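PDB 5XFM: alpha-glucosidase from Bacteroides thetaiotaomicron, which hydrolyses glycosidic bonds as a bifunctional beta-L-arabinopyranosidase and alpha-galactosidase of glycoside hydrolase family 97. Local coordinates for residues Gly297-Ser300 with Trp301-Trp304; Asp313-Arg316 with Tyr317-Ala321. The protein carries 1 engineered substitution. All blocks are in the same frame, centred on the assembly; numbering follows the deposited sequence.

Contact 1: residues Gly297-Ser300 with Trp301-Trp304; sequences GTWS and WILW
The backbone carbonyl of S300 receives the amide of W304, with S300 O and W304 N 2.9 Å apart. This i to i+4 bond closes the single turn of helix 300-304, which follows directly on strand 295-299. W304 CB comes to 3.2 Å from S300 O, so the same oxygen is also shielded by the first carbon of a bulky side chain whose indole extends to a cation-pi contact with R500. The serine suits this junction because its short hydroxyl can be used close to the backbone: OG is hydrogen-bonded to Q314 and S308.

The indole of W299 provides a flat surface for I302. Its CG stands anti to the backbone N (chi1 -177°), which swings the ring against I302, and I302 CB sits over one face, 3.6 Å from the centroid of the six-membered ring and 16° off its normal. This is a CH-pi contact, displaced from the ring centre toward the CE3-CZ3 bond. I302 CG2 extends it, 3.6 Å from W299 CE3; the same methyl also lies against W299 O. The indoles of W299 and W301 run alongside each other, their six-membered rings inclined by 30° and displaced so that little of one covers the other, and W299 CZ2 meets W301 CE3 at 3.6 Å. Tryptophan serves twice here, offering apolar area within the buried turn while its N-H finds an acceptor: W299 NE1 bonds D332 and W301 NE1 bonds D306.

Strand 295-299 belongs to the parallel sheet of the TIM-barrel domain, between strands 328-331 and 526-528; the turn beyond it packs W301 and I302 on helix 458-462, whose E458 binds calcium, and W304 against helix 311-324.

Contact 2: residues Asp313-Arg316 with Tyr317-Ala321; sequences DQVR and YIDFA
D319 and V315 stand side by side on one flank of helix 311-324, joined by the bond from D319 N to V315 O at 2.9 Å. It is one of four consecutive i to i+4 bonds; Y317, I318 and F320 give their amides in the same way to D313, Q314 and R316. Every one of the four backbone carbonyls thereby accepts an amide.

Side chains also pack against these carbonyls. I318 CG1, set beside its own backbone N (chi1 -75°), lies 3.1 Å from Q314 O, and isoleucine suits the position by its apolar packing on Y350. The ring of Y317 brings CD1 to 3.6 Å from D313 O, which sits in the plane of the ring at its edge. D319 turns its carboxylate back along the helix, CG anti to its own carbonyl carbon (chi1 -75°), and OD2 comes within 3.7 Å of V315 CG1. OD2 and V315 O are both acceptors and make no bond; OD1 instead is bonded to the hydroxyl of Y350, on helix 341-353.

A second aspartate, D313, has both oxygens engaged. OD2 takes N310, while OD1 forms a salt bridge to R500 and another to R316 one turn on, where NH1 lies at 3.0 Å in a weak hydrogen bond. Q314 gives its amide nitrogen to S308 O and to S300 OG, and Y317 O accepts A321 N.

Two arginines sharing one carboxylate oxygen would probably stabilise D313 as the anion, whereas the Y350 hydroxyl probably helps to hold the carboxylate of D319 in place.

Contacts 1 and 2 follow each other in the chain, their centres about 10 Å apart, and they belong to one strand-to-helix step of the TIM barrel: strand 295-299, the short helix 300-304, then helix 311-324 packed back on the strand. Two probable hydrogen bonds join them, T298 OG1 to Y317 O and S300 OG to Q314 NE2, both 2.9 Å. Between these, the Y317 ring packs on S300 and meets W304 edge-to-face. Contact 1 follows the C-terminal end of its strand, the side where TIM barrels usually carry the active site, consistent with the W301 side chain lying about 7 Å from the calcium ion bound by E174, E452 and E458; contact 2 lies on the outer helical layer.

Contact 1: residues Gly297-Ser300 with Trp301-Trp304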
loop_
_atom_site.group_PDB
_atom_site.type_symbol
_atom_site.label_atom_id
_atom_site.label_comp_id
_atom_site.label_asym_id
_atom_site.label_seq_id
_atom_site.Cartn_x
_atom_site.Cartn_y
_atom_site.Cartn_z
ATOM N N GLY A 297 7.695 -7.012 15.761
ATOM C CA GLY A 297 8.813 -6.290 16.327
ATOM C C GLY A 297 8.403 -5.356 17.445
ATOM O O GLY A 297 7.258 -4.908 17.513
ATOM N N THR A 298 9.331 -5.105 18.360
ATOM C CA THR A 298 9.169 -4.020 19.314
ATOM C C THR A 298 9.934 -2.809 18.793
ATOM O O THR A 298 10.907 -2.943 18.049
ATOM C CB THR A 298 9.647 -4.401 20.722
ATOM O OG1 THR A 298 11.004 -4.849 20.659
ATOM C CG2 THR A 298 8.777 -5.511 21.287
ATOM N N TRP A 299 9.509 -1.626 19.208
ATOM C CA TRP A 299 9.925 -0.412 18.534
ATOM C C TRP A 299 9.914 0.738 19.525
ATOM O O TRP A 299 8.849 1.266 19.850
ATOM C CB TRP A 299 8.987 -0.137 17.352
ATOM C CG TRP A 299 9.329 1.055 16.515
ATOM C CD1 TRP A 299 10.566 1.606 16.328
ATOM C CD2 TRP A 299 8.420 1.827 15.721
ATOM N NE1 TRP A 299 10.479 2.684 15.474
ATOM C CE2 TRP A 299 9.173 2.841 15.089
ATOM C CE3 TRP A 299 7.041 1.765 15.491
ATOM C CZ2 TRP A 299 8.592 3.781 14.234
ATOM C CZ3 TRP A 299 6.463 2.707 14.650
ATOM C CH2 TRP A 299 7.239 3.697 14.027
ATOM N N SER A 300 11.091 1.088 20.037
ATOM C CA SER A 300 11.197 2.079 21.105
ATOM C C SER A 300 10.864 3.503 20.651
ATOM O O SER A 300 10.224 4.259 21.383
ATOM C CB SER A 300 12.602 2.030 21.737
ATOM O OG SER A 300 13.581 2.694 20.951
ATOM N N TRP A 301 11.281 3.868 19.443
ATOM C CA TRP A 301 11.176 5.258 19.003
ATOM C C TRP A 301 9.741 5.783 18.883
ATOM O O TRP A 301 9.517 6.969 19.038
ATOM C CB TRP A 301 11.891 5.454 17.662
ATOM C CG TRP A 301 11.787 6.861 17.157
ATOM C CD1 TRP A 301 12.640 7.898 17.413
ATOM C CD2 TRP A 301 10.747 7.394 16.329
ATOM N NE1 TRP A 301 12.199 9.041 16.787
ATOM C CE2 TRP A 301 11.037 8.757 16.118
ATOM C CE3 TRP A 301 9.596 6.850 15.748
ATOM C CZ2 TRP A 301 10.221 9.583 15.343
ATOM C CZ3 TRP A 301 8.789 7.669 14.981
ATOM C CH2 TRP A 301 9.106 9.020 14.784
ATOM N N ILE A 302 8.775 4.939 18.544
ATOM C CA ILE A 302 7.426 5.463 18.314
ATOM C C ILE A 302 6.870 6.178 19.565
ATOM O O ILE A 302 6.386 7.307 19.474
ATOM C CB ILE A 302 6.446 4.356 17.832
ATOM C CG1 ILE A 302 5.040 4.928 17.654
ATOM C CG2 ILE A 302 6.429 3.150 18.765
ATOM C CD1 ILE A 302 4.974 6.073 16.678
ATOM N N LEU A 303 7.003 5.560 20.734
ATOM C CA LEU A 303 6.476 6.149 21.962
ATOM C C LEU A 303 7.530 6.821 22.845
ATOM O O LEU A 303 7.203 7.723 23.618
ATOM C CB LEU A 303 5.744 5.078 22.774
ATOM C CG LEU A 303 4.329 4.770 22.291
ATOM C CD1 LEU A 303 3.714 3.648 23.107
ATOM C CD2 LEU A 303 3.481 6.024 22.385
ATOM N N TRP A 304 8.781 6.377 22.748
ATOM C CA TRP A 304 9.842 6.916 23.593
ATOM C C TRP A 304 10.765 7.870 22.821
ATOM O O TRP A 304 11.608 8.548 23.408
ATOM C CB TRP A 304 10.643 5.776 24.222
ATOM C CG TRP A 304 9.858 4.957 25.216
ATOM C CD1 TRP A 304 8.508 4.995 25.433
ATOM C CD2 TRP A 304 10.381 3.979 26.127
ATOM N NE1 TRP A 304 8.160 4.102 26.419
ATOM C CE2 TRP A 304 9.293 3.465 26.861
ATOM C CE3 TRP A 304 11.665 3.487 26.391
ATOM C CZ2 TRP A 304 9.450 2.488 27.845
ATOM C CZ3 TRP A 304 11.817 2.514 27.363
ATOM C CH2 TRP A 304 10.715 2.027 28.082
#

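Contact 2: residues Asp313-Arg316 with Tyr317-Ala321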
loop_
_atom_site.group_PDB
_atom_site.type_symbol
_atom_site.label_atom_id
_atom_site.label_comp_id
_atom_site.label_asym_id
_atom_site.label_seq_id
_atom_site.Cartn_x
_atom_site.Cartn_y
_atom_site.Cartn_z
ATOM N N ASP A 313 18.110 1.415 26.763
ATOM C CA ASP A 313 16.710 1.394 26.352
ATOM C C ASP A 313 16.476 0.340 25.282
ATOM O O ASP A 313 15.434 -0.318 25.256
ATOM C CB ASP A 313 16.281 2.766 25.837
ATOM C CG ASP A 313 16.121 3.782 26.955
ATOM O OD1 ASP A 313 15.775 3.378 28.085
ATOM O OD2 ASP A 313 16.352 4.982 26.706
ATOM N N GLN A 314 17.459 0.159 24.409
ATOM C CA GLN A 314 17.356 -0.873 23.385
ATOM C C GLN A 314 17.439 -2.245 24.037
ATOM O O GLN A 314 16.791 -3.178 23.587
ATOM C CB GLN A 314 18.446 -0.703 22.331
ATOM C CG GLN A 314 18.294 0.558 21.469
ATOM C CD GLN A 314 16.872 0.792 20.993
ATOM O OE1 GLN A 314 16.267 -0.080 20.376
ATOM N NE2 GLN A 314 16.345 1.987 21.248
ATOM N N VAL A 315 18.213 -2.360 25.112
ATOM C CA VAL A 315 18.227 -3.588 25.901
ATOM C C VAL A 315 16.829 -3.837 26.456
ATOM O O VAL A 315 16.315 -4.956 26.420
ATOM C CB VAL A 315 19.245 -3.533 27.061
ATOM C CG1 VAL A 315 18.998 -4.679 28.051
ATOM C CG2 VAL A 315 20.668 -3.588 26.531
ATOM N N ARG A 316 16.218 -2.776 26.965
ATOM C CA ARG A 316 14.859 -2.845 27.487
ATOM C C ARG A 316 13.867 -3.362 26.448
ATOM O O ARG A 316 13.060 -4.243 26.745
ATOM C CB ARG A 316 14.427 -1.463 27.991
ATOM C CG ARG A 316 14.840 -1.193 29.424
ATOM C CD ARG A 316 14.473 0.207 29.874
ATOM N NE ARG A 316 14.955 0.461 31.228
ATOM C CZ ARG A 316 16.002 1.230 31.509
ATOM N NH1 ARG A 316 16.671 1.826 30.529
ATOM N NH2 ARG A 316 16.382 1.405 32.770
ATOM N N TYR A 317 13.927 -2.829 25.230
ATOM C CA TYR A 317 12.974 -3.236 24.197
ATOM C C TYR A 317 13.282 -4.609 23.605
ATOM O O TYR A 317 12.382 -5.307 23.133
ATOM C CB TYR A 317 12.907 -2.172 23.099
ATOM C CG TYR A 317 11.787 -1.193 23.351
ATOM C CD1 TYR A 317 11.920 -0.209 24.320
ATOM C CD2 TYR A 317 10.599 -1.253 22.632
ATOM C CE1 TYR A 317 10.908 0.688 24.573
ATOM C CE2 TYR A 317 9.574 -0.353 22.882
ATOM C CZ TYR A 317 9.740 0.618 23.854
ATOM O OH TYR A 317 8.745 1.527 24.123
ATOM N N ILE A 318 14.552 -4.991 23.626
ATOM C CA ILE A 318 14.944 -6.344 23.260
ATOM C C ILE A 318 14.363 -7.343 24.263
ATOM O O ILE A 318 13.806 -8.382 23.886
ATOM C CB ILE A 318 16.482 -6.468 23.197
ATOM C CG1 ILE A 318 17.008 -5.795 21.925
ATOM C CG2 ILE A 318 16.913 -7.919 23.243
ATOM C CD1 ILE A 318 18.504 -5.604 21.906
ATOM N N ASP A 319 14.485 -7.008 25.545
ATOM C CA ASP A 319 13.904 -7.801 26.625
ATOM C C ASP A 319 12.392 -7.897 26.483
ATOM O O ASP A 319 11.805 -8.953 26.707
ATOM C CB ASP A 319 14.250 -7.198 27.993
ATOM C CG ASP A 319 15.686 -7.462 28.409
ATOM O OD1 ASP A 319 16.337 -8.350 27.818
ATOM O OD2 ASP A 319 16.165 -6.772 29.334
ATOM N N PHE A 320 11.774 -6.775 26.129
ATOM C CA PHE A 320 10.328 -6.704 25.949
ATOM C C PHE A 320 9.907 -7.597 24.784
ATOM O O PHE A 320 8.910 -8.308 24.867
ATOM C CB PHE A 320 9.885 -5.250 25.725
ATOM C CG PHE A 320 8.400 -5.080 25.568
ATOM C CD1 PHE A 320 7.521 -5.690 26.445
ATOM C CD2 PHE A 320 7.882 -4.302 24.548
ATOM C CE1 PHE A 320 6.150 -5.533 26.305
ATOM C CE2 PHE A 320 6.509 -4.146 24.400
ATOM C CZ PHE A 320 5.645 -4.765 25.281
ATOM N N ALA A 321 10.670 -7.563 23.697
ATOM C CA ALA A 321 10.412 -8.457 22.569
ATOM C C ALA A 321 10.495 -9.908 23.020
ATOM O O ALA A 321 9.638 -10.717 22.688
ATOM C CB ALA A 321 11.389 -8.194 21.435
#